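Local coordinates for protein acidocalcisomal pyrophosphatase (Trypanosoma brucei brucei, PDB 5CUY) that probably hydrolyses inorganic pyrophosphate with magnesium as cofactor, and carries a helical domain resembling an EF-hand pair far from the metal site, at residues M76-M81 with K135-W140; R83-F88 with E102-Y107; L96-V101 with G129-E134. The protein carries 1 engineered substitution. All coordinates share one frame; numbering follows the deposited sequence.

Contact 1 of 3, residues M76-M81 with K135-W140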
loop_
_atom_site.group_PDB
_atom_site.type_symbol
_atom_site.label_atom_id
_atom_site.label_comp_id
_atom_site.label_asym_id
_atom_site.label_seq_id
_atom_site.Cartn_x
_atom_site.Cartn_y
_atom_site.Cartn_z
ATOM N N MET D 76 26.772 35.510 25.965
ATOM C CA MET D 76 25.482 35.447 25.277
ATOM C C MET D 76 24.408 34.895 26.205
ATOM O O MET D 76 23.254 35.318 26.162
ATOM C CB MET D 76 25.566 34.576 23.998
ATOM C CG MET D 76 26.445 35.188 22.942
ATOM S SD MET D 76 27.077 34.034 21.665
ATOM C CE MET D 76 25.602 33.537 20.822
ATOM N N ILE D 77 24.784 33.948 27.037
ATOM C CA ILE D 77 23.840 33.359 27.925
ATOM C C ILE D 77 23.412 34.410 28.933
ATOM O O ILE D 77 22.227 34.522 29.242
ATOM C CB ILE D 77 24.457 32.113 28.583
ATOM C CG1 ILE D 77 24.549 30.993 27.525
ATOM C CG2 ILE D 77 23.629 31.666 29.792
ATOM C CD1 ILE D 77 25.482 29.844 27.926
ATOM N N LYS D 78 24.365 35.214 29.403
ATOM C CA LYS D 78 24.052 36.260 30.374
ATOM C C LYS D 78 23.006 37.225 29.824
ATOM O O LYS D 78 22.099 37.655 30.561
ATOM C CB LYS D 78 25.309 37.061 30.769
ATOM C CG LYS D 78 25.165 37.902 32.071
ATOM C CD LYS D 78 26.373 38.814 32.271
ATOM C CE LYS D 78 26.252 39.703 33.512
ATOM N NZ LYS D 78 27.088 40.944 33.369
ATOM N N LYS D 79 23.143 37.566 28.542
ATOM C CA LYS D 79 22.211 38.457 27.906
ATOM C C LYS D 79 20.794 37.866 27.972
ATOM O O LYS D 79 19.856 38.531 28.446
ATOM C CB LYS D 79 22.627 38.679 26.469
ATOM C CG LYS D 79 23.890 39.476 26.320
ATOM C CD LYS D 79 23.609 40.952 26.010
ATOM C CE LYS D 79 24.896 41.848 25.922
ATOM N NZ LYS D 79 25.377 42.352 27.251
ATOM N N ILE D 80 20.650 36.612 27.533
ATOM C CA ILE D 80 19.369 35.929 27.494
ATOM C C ILE D 80 18.834 35.735 28.900
ATOM O O ILE D 80 17.630 35.790 29.158
ATOM C CB ILE D 80 19.543 34.546 26.834
ATOM C CG1 ILE D 80 20.138 34.720 25.441
ATOM C CG2 ILE D 80 18.255 33.812 26.796
ATOM C CD1 ILE D 80 19.264 35.423 24.485
ATOM N N MET D 81 19.745 35.464 29.820
ATOM C CA MET D 81 19.344 35.246 31.194
ATOM C C MET D 81 18.807 36.529 31.814
ATOM O O MET D 81 17.804 36.504 32.509
ATOM C CB MET D 81 20.519 34.744 32.026
ATOM C CG MET D 81 20.886 33.288 31.804
ATOM S SD MET D 81 19.642 32.137 32.325
ATOM C CE MET D 81 19.962 31.997 34.090
ATOM N N LYS D 135 23.483 39.724 41.150
ATOM C CA LYS D 135 23.663 38.888 42.305
ATOM C C LYS D 135 23.169 37.474 41.937
ATOM O O LYS D 135 23.797 36.467 42.305
ATOM C CB LYS D 135 22.858 39.476 43.462
ATOM C CG LYS D 135 23.477 39.271 44.832
ATOM C CD LYS D 135 24.160 40.573 45.354
ATOM C CE LYS D 135 23.619 41.004 46.762
ATOM N NZ LYS D 135 23.525 42.509 46.934
ATOM N N PHE D 136 22.043 37.406 41.224
ATOM C CA PHE D 136 21.463 36.136 40.812
ATOM C C PHE D 136 22.465 35.444 39.896
ATOM O O PHE D 136 22.891 34.321 40.167
ATOM C CB PHE D 136 20.127 36.354 40.072
ATOM C CG PHE D 136 19.521 35.088 39.508
ATOM C CD1 PHE D 136 19.048 34.088 40.346
ATOM C CD2 PHE D 136 19.521 34.851 38.121
ATOM C CE1 PHE D 136 18.591 32.851 39.801
ATOM C CE2 PHE D 136 19.070 33.625 37.564
ATOM C CZ PHE D 136 18.613 32.636 38.395
ATOM N N TRP D 137 22.841 36.126 38.817
ATOM C CA TRP D 137 23.790 35.574 37.868
ATOM C C TRP D 137 24.991 34.972 38.572
ATOM O O TRP D 137 25.369 33.828 38.313
ATOM C CB TRP D 137 24.289 36.642 36.927
ATOM C CG TRP D 137 25.241 36.126 35.885
ATOM C CD1 TRP D 137 26.481 36.629 35.588
ATOM C CD2 TRP D 137 24.976 35.124 34.896
ATOM N NE1 TRP D 137 26.981 36.021 34.477
ATOM C CE2 TRP D 137 26.077 35.094 34.031
ATOM C CE3 TRP D 137 23.908 34.260 34.653
ATOM C CZ2 TRP D 137 26.137 34.240 32.945
ATOM C CZ3 TRP D 137 23.969 33.424 33.579
ATOM C CH2 TRP D 137 25.067 33.415 32.737
ATOM N N ALA D 138 25.590 35.738 39.472
ATOM C CA ALA D 138 26.763 35.259 40.185
ATOM C C ALA D 138 26.497 34.007 41.005
ATOM O O ALA D 138 27.373 33.168 41.153
ATOM C CB ALA D 138 27.309 36.361 41.084
ATOM N N TRP D 139 25.297 33.888 41.547
ATOM C CA TRP D 139 24.964 32.740 42.362
ATOM C C TRP D 139 24.764 31.575 41.403
ATOM O O TRP D 139 25.308 30.478 41.554
ATOM C CB TRP D 139 23.668 33.024 43.163
ATOM C CG TRP D 139 23.140 31.824 43.959
ATOM C CD1 TRP D 139 23.602 31.372 45.170
ATOM C CD2 TRP D 139 22.202 30.831 43.501
ATOM N NE1 TRP D 139 23.028 30.151 45.483
ATOM C CE2 TRP D 139 22.169 29.797 44.477
ATOM C CE3 TRP D 139 21.396 30.707 42.363
ATOM C CZ2 TRP D 139 21.363 28.659 44.337
ATOM C CZ3 TRP D 139 20.595 29.574 42.232
ATOM C CH2 TRP D 139 20.587 28.566 43.211
ATOM N N TRP D 140 23.968 31.842 40.393
ATOM C CA TRP D 140 23.651 30.857 39.407
ATOM C C TRP D 140 24.910 30.197 38.831
ATOM O O TRP D 140 24.940 28.977 38.695
ATOM C CB TRP D 140 22.820 31.520 38.310
ATOM C CG TRP D 140 22.384 30.589 37.272
ATOM C CD1 TRP D 140 23.006 30.335 36.068
ATOM C CD2 TRP D 140 21.217 29.764 37.312
ATOM N NE1 TRP D 140 22.286 29.398 35.358
ATOM C CE2 TRP D 140 21.182 29.031 36.090
ATOM C CE3 TRP D 140 20.188 29.577 38.255
ATOM C CZ2 TRP D 140 20.159 28.125 35.786
ATOM C CZ3 TRP D 140 19.158 28.674 37.951
ATOM C CH2 TRP D 140 19.160 27.956 36.716
#
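Lys78 lays its aliphatic chain over one face of the Trp137 indole, with CG 3.5 Å from Trp137 CE2 and 3.7 Å from the centroid of the five-membered ring. CG is anti to the backbone N (chi1 -163°) and the chain runs on extended, carrying the methylenes from CB beside Trp137 CZ2 to CE beside CD1. The benzo end of the same indole meets two more side chains: Ile77 CG2 abuts the edge at Trp137 CH2 (3.7 Å), and Met81 CG comes obliquely to CZ3 (3.6 Å). Met81 then bends at both chi2 and chi3, which takes its methyl past Trp137 to the next turn. There CE sits over the five-membered ring of Trp140, 3.8 Å from its centroid, and also touches the rim of Phe136 at CE2 (3.9 Å). The sulfur stands obliquely to the Trp140 ring in a Met-aromatic contact. This contact is thus made by apolar and CH-pi packing, while the polar ends are held by other residues. Lys78 NZ forms a salt bridge with Glu134, just before segment 135-140, and Trp140 NE1 donates to Asn255 OD1 of the second subunit, which probably helps to hold the indole in place under the Met81 methyl. Trp140 also has a cation-pi contact with Arg110. The segment axes pass 11.4 Å apart at 129°, a wide spacing filled by the large side chains. Helix 133-142 packs here against helix 74-86, while Phe136 reaches helix 98-107 and Trp139 leans on helix 114-124.

Contact 2 of 3, residues R83-F88 with E102-Y107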
loop_
_atom_site.group_PDB
_atom_site.type_symbol
_atom_site.label_atom_id
_atom_site.label_comp_id
_atom_site.label_asym_id
_atom_site.label_seq_id
_atom_site.Cartn_x
_atom_site.Cartn_y
_atom_site.Cartn_z
ATOM N N ARG D 83 17.384 38.871 30.319
ATOM C CA ARG D 83 16.111 39.186 29.672
ATOM C C ARG D 83 14.963 38.404 30.311
ATOM O O ARG D 83 13.810 38.802 30.263
ATOM C CB ARG D 83 16.144 38.860 28.196
ATOM C CG ARG D 83 16.458 40.037 27.358
ATOM C CD ARG D 83 17.311 39.676 26.127
ATOM N NE ARG D 83 16.648 38.731 25.230
ATOM C CZ ARG D 83 17.081 38.409 24.024
ATOM N NH1 ARG D 83 18.181 38.951 23.530
ATOM N NH2 ARG D 83 16.413 37.513 23.334
ATOM N N LEU D 84 15.303 37.301 30.942
ATOM C CA LEU D 84 14.322 36.458 31.557
ATOM C C LEU D 84 14.204 36.811 33.037
ATOM O O LEU D 84 13.193 36.589 33.656
ATOM C CB LEU D 84 14.743 35.012 31.316
ATOM C CG LEU D 84 13.898 33.852 31.802
ATOM C CD1 LEU D 84 14.413 32.576 31.108
ATOM C CD2 LEU D 84 13.982 33.714 33.350
ATOM N N PHE D 85 15.243 37.352 33.628
ATOM C CA PHE D 85 15.128 37.745 35.013
ATOM C C PHE D 85 14.197 39.005 34.965
ATOM O O PHE D 85 13.123 39.044 35.587
ATOM C CB PHE D 85 16.507 38.108 35.524
ATOM C CG PHE D 85 16.590 38.306 37.012
ATOM C CD1 PHE D 85 16.671 37.214 37.862
ATOM C CD2 PHE D 85 16.706 39.598 37.551
ATOM C CE1 PHE D 85 16.886 37.405 39.232
ATOM C CE2 PHE D 85 16.915 39.805 38.911
ATOM C CZ PHE D 85 17.014 38.723 39.758
ATOM N N SER D 86 14.615 40.005 34.197
ATOM C CA SER D 86 13.839 41.226 34.046
ATOM C C SER D 86 12.395 40.936 33.849
ATOM O O SER D 86 11.521 41.631 34.397
ATOM C CB SER D 86 14.278 42.026 32.830
ATOM O OG SER D 86 15.551 42.603 33.019
ATOM N N ALA D 87 12.120 39.909 33.067
ATOM C CA ALA D 87 10.714 39.611 32.787
ATOM C C ALA D 87 9.856 39.292 34.006
ATOM O O ALA D 87 8.648 39.434 33.928
ATOM C CB ALA D 87 10.572 38.510 31.686
ATOM N N PHE D 88 10.465 38.874 35.120
ATOM C CA PHE D 88 9.711 38.596 36.358
ATOM C C PHE D 88 9.596 39.864 37.175
ATOM O O PHE D 88 8.779 39.952 38.090
ATOM C CB PHE D 88 10.380 37.524 37.218
ATOM C CG PHE D 88 10.160 36.125 36.707
ATOM C CD1 PHE D 88 10.851 35.661 35.589
ATOM C CD2 PHE D 88 9.188 35.302 37.284
ATOM C CE1 PHE D 88 10.581 34.408 35.039
ATOM C CE2 PHE D 88 8.894 34.032 36.744
ATOM C CZ PHE D 88 9.596 33.583 35.612
ATOM N N GLU D 102 13.090 32.194 43.442
ATOM C CA GLU D 102 12.899 30.746 43.417
ATOM C C GLU D 102 11.929 30.378 42.276
ATOM O O GLU D 102 11.962 29.273 41.719
ATOM C CB GLU D 102 12.355 30.217 44.766
ATOM C CG GLU D 102 10.873 30.462 45.027
ATOM C CD GLU D 102 10.277 29.442 45.993
ATOM O OE1 GLU D 102 9.185 29.712 46.565
ATOM O OE2 GLU D 102 10.901 28.367 46.168
ATOM N N GLU D 103 11.059 31.311 41.931
ATOM C CA GLU D 103 10.129 31.053 40.856
ATOM C C GLU D 103 10.987 30.977 39.599
ATOM O O GLU D 103 10.898 30.033 38.827
ATOM C CB GLU D 103 9.142 32.202 40.786
ATOM C CG GLU D 103 7.961 32.025 39.881
ATOM C CD GLU D 103 6.878 33.053 40.223
ATOM O OE1 GLU D 103 6.139 33.473 39.294
ATOM O OE2 GLU D 103 6.778 33.425 41.434
ATOM N N VAL D 104 11.837 31.986 39.432
ATOM C CA VAL D 104 12.728 32.077 38.291
ATOM C C VAL D 104 13.514 30.792 38.115
ATOM O O VAL D 104 13.592 30.270 37.015
ATOM C CB VAL D 104 13.685 33.247 38.460
ATOM C CG1 VAL D 104 14.689 33.282 37.346
ATOM C CG2 VAL D 104 12.902 34.502 38.443
ATOM N N CYS D 105 14.080 30.288 39.205
ATOM C CA CYS D 105 14.843 29.065 39.162
ATOM C C CYS D 105 13.946 27.912 38.723
ATOM O O CYS D 105 14.302 27.118 37.851
ATOM C CB CYS D 105 15.430 28.750 40.530
ATOM S SG CYS D 105 16.676 29.905 41.183
ATOM N N ARG D 106 12.774 27.804 39.330
ATOM C CA ARG D 106 11.878 26.718 38.968
ATOM C C ARG D 106 11.556 26.860 37.467
ATOM O O ARG D 106 11.541 25.875 36.733
ATOM C CB ARG D 106 10.633 26.732 39.877
ATOM C CG ARG D 106 10.954 26.268 41.321
ATOM C CD ARG D 106 9.719 26.073 42.280
ATOM N NE ARG D 106 9.371 27.265 43.092
ATOM C CZ ARG D 106 8.351 28.118 42.853
ATOM N NH1 ARG D 106 7.514 27.940 41.814
ATOM N NH2 ARG D 106 8.191 29.193 43.638
ATOM N N TYR D 107 11.371 28.089 36.994
ATOM C CA TYR D 107 11.081 28.324 35.572
ATOM C C TYR D 107 12.264 27.962 34.646
ATOM O O TYR D 107 12.059 27.574 33.515
ATOM C CB TYR D 107 10.709 29.794 35.364
ATOM C CG TYR D 107 10.177 30.157 33.985
ATOM C CD1 TYR D 107 8.889 29.769 33.581
ATOM C CD2 TYR D 107 10.933 30.936 33.113
ATOM C CE1 TYR D 107 8.382 30.159 32.360
ATOM C CE2 TYR D 107 10.437 31.316 31.910
ATOM C CZ TYR D 107 9.163 30.934 31.533
ATOM O OH TYR D 107 8.659 31.361 30.322
#
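Phe88 and Tyr107 form the aromatic part of the contact, a T-shaped pair in which the edge of Phe88 points at the face of Tyr107. Their centroids are 5.5 Å apart and their planes stand at 69°, with Phe88 CZ 3.8 Å from Tyr107 CG. A CH-pi contact comes from Val104, whose CG2 lies over one face of the Phe88 ring, 3.8 Å from its centroid. The other methyl, CG1, is anti to the backbone N (chi1 175°), and this splits the two branches: CG2 serves Phe88 while CG1 meets Leu84 CD2 (4.1 Å) and, more loosely, Phe85. Leu84 CD2 also lies at the edge of the Tyr107 ring, 4.1 Å from Tyr107 CD2. Among polar groups, Glu103 sets OE1 at the rim of Phe88, 3.8 Å from CE2, its carboxylate nearly perpendicular to the ring; OE2 forms a salt bridge with Lys100 NZ. Tyr107 OH is hydrogen-bonded to Thr39 O, and Pro179 of the second subunit packs on Leu84 and Tyr107. Residues from the end of helix 74-86 and just beyond it meet those of helix 98-107 in this way, consistent with a helix-loop-helix unit of EF-hand type.

Contact 3 of 3, residues L96-V101 with G129-E134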
loop_
_atom_site.group_PDB
_atom_site.type_symbol
_atom_site.label_atom_id
_atom_site.label_comp_id
_atom_site.label_asym_id
_atom_site.label_seq_id
_atom_site.Cartn_x
_atom_site.Cartn_y
_atom_site.Cartn_z
ATOM N N LEU D 96 14.568 41.467 42.453
ATOM C CA LEU D 96 13.497 40.518 42.763
ATOM C C LEU D 96 13.611 40.082 44.203
ATOM O O LEU D 96 14.697 40.137 44.787
ATOM C CB LEU D 96 13.580 39.272 41.890
ATOM C CG LEU D 96 13.315 39.369 40.394
ATOM C CD1 LEU D 96 13.552 37.979 39.744
ATOM C CD2 LEU D 96 11.906 39.876 40.179
ATOM N N THR D 97 12.496 39.651 44.782
ATOM C CA THR D 97 12.509 39.184 46.166
ATOM C C THR D 97 12.840 37.689 46.109
ATOM O O THR D 97 12.408 36.992 45.183
ATOM C CB THR D 97 11.143 39.395 46.840
ATOM O OG1 THR D 97 10.144 38.599 46.182
ATOM C CG2 THR D 97 10.756 40.859 46.753
ATOM N N PRO D 98 13.595 37.178 47.106
ATOM C CA PRO D 98 14.002 35.769 47.178
ATOM C C PRO D 98 12.933 34.773 46.709
ATOM O O PRO D 98 13.255 33.759 46.072
ATOM C CB PRO D 98 14.362 35.590 48.655
ATOM C CG PRO D 98 14.877 36.937 49.038
ATOM C CD PRO D 98 13.863 37.857 48.389
ATOM N N ASP D 99 11.667 35.065 47.002
ATOM C CA ASP D 99 10.634 34.149 46.596
ATOM C C ASP D 99 10.430 34.139 45.094
ATOM O O ASP D 99 10.187 33.081 44.520
ATOM C CB ASP D 99 9.347 34.430 47.368
ATOM C CG ASP D 99 9.160 33.444 48.542
ATOM O OD1 ASP D 99 10.070 33.377 49.420
ATOM O OD2 ASP D 99 8.124 32.721 48.577
ATOM N N LYS D 100 10.550 35.303 44.454
ATOM C CA LYS D 100 10.429 35.409 42.988
ATOM C C LYS D 100 11.656 34.746 42.329
ATOM O O LYS D 100 11.579 34.168 41.238
ATOM C CB LYS D 100 10.364 36.877 42.559
ATOM C CG LYS D 100 8.989 37.444 42.542
ATOM C CD LYS D 100 8.116 36.664 41.561
ATOM C CE LYS D 100 6.611 36.994 41.739
ATOM N NZ LYS D 100 5.718 36.133 40.887
ATOM N N VAL D 101 12.782 34.846 43.020
ATOM C CA VAL D 101 14.007 34.275 42.549
ATOM C C VAL D 101 13.847 32.755 42.511
ATOM O O VAL D 101 14.382 32.097 41.636
ATOM C CB VAL D 101 15.216 34.692 43.447
ATOM C CG1 VAL D 101 16.490 34.018 42.936
ATOM C CG2 VAL D 101 15.405 36.220 43.426
ATOM N N GLY D 129 16.689 42.142 51.204
ATOM C CA GLY D 129 15.674 41.300 50.594
ATOM C C GLY D 129 15.611 41.511 49.079
ATOM O O GLY D 129 14.794 40.894 48.399
ATOM N N HIS D 130 16.501 42.366 48.561
ATOM C CA HIS D 130 16.581 42.741 47.136
ATOM C C HIS D 130 17.631 42.007 46.276
ATOM O O HIS D 130 18.825 42.330 46.333
ATOM C CB HIS D 130 16.869 44.249 47.024
ATOM C CG HIS D 130 15.891 45.116 47.754
ATOM N ND1 HIS D 130 16.082 46.472 47.921
ATOM C CD2 HIS D 130 14.711 44.825 48.355
ATOM C CE1 HIS D 130 15.063 46.978 48.593
ATOM N NE2 HIS D 130 14.217 46.000 48.867
ATOM N N VAL D 131 17.197 41.056 45.452
ATOM C CA VAL D 131 18.145 40.309 44.608
ATOM C C VAL D 131 18.239 40.854 43.204
ATOM O O VAL D 131 17.300 40.731 42.421
ATOM C CB VAL D 131 17.762 38.834 44.485
ATOM C CG1 VAL D 131 18.929 38.043 43.891
ATOM C CG2 VAL D 131 17.375 38.311 45.836
ATOM N N THR D 132 19.372 41.451 42.889
ATOM C CA THR D 132 19.574 42.017 41.571
ATOM C C THR D 132 19.929 40.909 40.586
ATOM O O THR D 132 20.393 39.838 40.990
ATOM C CB THR D 132 20.737 43.013 41.561
ATOM O OG1 THR D 132 21.954 42.312 41.883
ATOM C CG2 THR D 132 20.491 44.146 42.566
ATOM N N PHE D 133 19.712 41.154 39.297
ATOM C CA PHE D 133 20.085 40.143 38.332
ATOM C C PHE D 133 21.563 39.754 38.507
ATOM O O PHE D 133 21.872 38.565 38.428
ATOM C CB PHE D 133 19.858 40.595 36.886
ATOM C CG PHE D 133 20.430 39.643 35.884
ATOM C CD1 PHE D 133 19.906 38.345 35.761
ATOM C CD2 PHE D 133 21.572 39.983 35.148
ATOM C CE1 PHE D 133 20.527 37.381 34.918
ATOM C CE2 PHE D 133 22.190 39.038 34.312
ATOM C CZ PHE D 133 21.657 37.724 34.204
ATOM N N GLU D 134 22.443 40.732 38.757
ATOM C CA GLU D 134 23.879 40.498 38.931
ATOM C C GLU D 134 24.194 39.532 40.053
ATOM O O GLU D 134 25.087 38.658 39.948
ATOM C CB GLU D 134 24.630 41.802 39.228
ATOM C CG GLU D 134 25.180 42.558 38.015
ATOM C CD GLU D 134 26.093 41.716 37.125
ATOM O OE1 GLU D 134 26.825 40.839 37.650
ATOM O OE2 GLU D 134 26.075 41.941 35.898
#
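Leu96 and Val131 join the two loops by a single antiparallel bridge, a hydrogen-bonded pair with both backbone bonds made. Val131 N reaches Leu96 O at 2.7 Å, and the return bond runs from Leu96 N to Val131 O at 2.8 Å. Leu96 holds CG anti to its carbonyl carbon (chi1 -68°), and its side chain packs on Phe85 and Phe88. Val131 holds CG1 anti to the backbone N (chi1 -167°), which leaves CG2 beside that N, where it lies 3.4 Å from Leu96 O and 3.7 Å from Val101 CG2. Val101 adopts the corresponding conformation, with its CG2 also beside its own N, and this one methyl touches both CB and CG2 of Val131; the two valines meet at a slant. Pro98, in the first turn of its helix, packs CD 3.2 Å from Gly129 O, while its CG approaches Val131 CG2 at 4.3 Å. Gly129 turns with positive phi (79°), a backbone shape that glycine reaches easily. Thr97 and Thr132 each stand at the N-cap of the helix that follows, and Thr132 OG1 accepts from Lys135 N. His130 turns away from the bridge and stacks on Tyr95, whereas Val101 and Val131 pack against each other and against Ile124 of helix 114-124. The chemistry implies a direct coupling: two backbone bonds between Leu96 and Val131 tie the loops to each other, as the short antiparallel bridge of paired EF-hands does.

How the contacts relate
Contacts 1, 2 and 3 cluster in one helical domain, with centres 10 to 13 Å apart and each more than 40 Å from the centre of the chain, away from the magnesium site. Contact 1 spans the outermost loop of chain and encloses the other two, whose segments alternate: 83-88, 96-101, 102-107, 129-134. Contacts 1 and 2 share helix 74-86, contacts 2 and 3 helix 98-107, and contacts 1 and 3 helix 133-142. Phe85 packs on Phe136 of contact 1 and on Leu96, Val131 and Phe133 of contact 3, so the three contacts adjoin. Two helix-loop-helix units joined by the loop bridge of contact 3 are consistent with a paired EF-hand, set apart from the pyrophosphatase part; contacts 1 and 2 also face the second subunit.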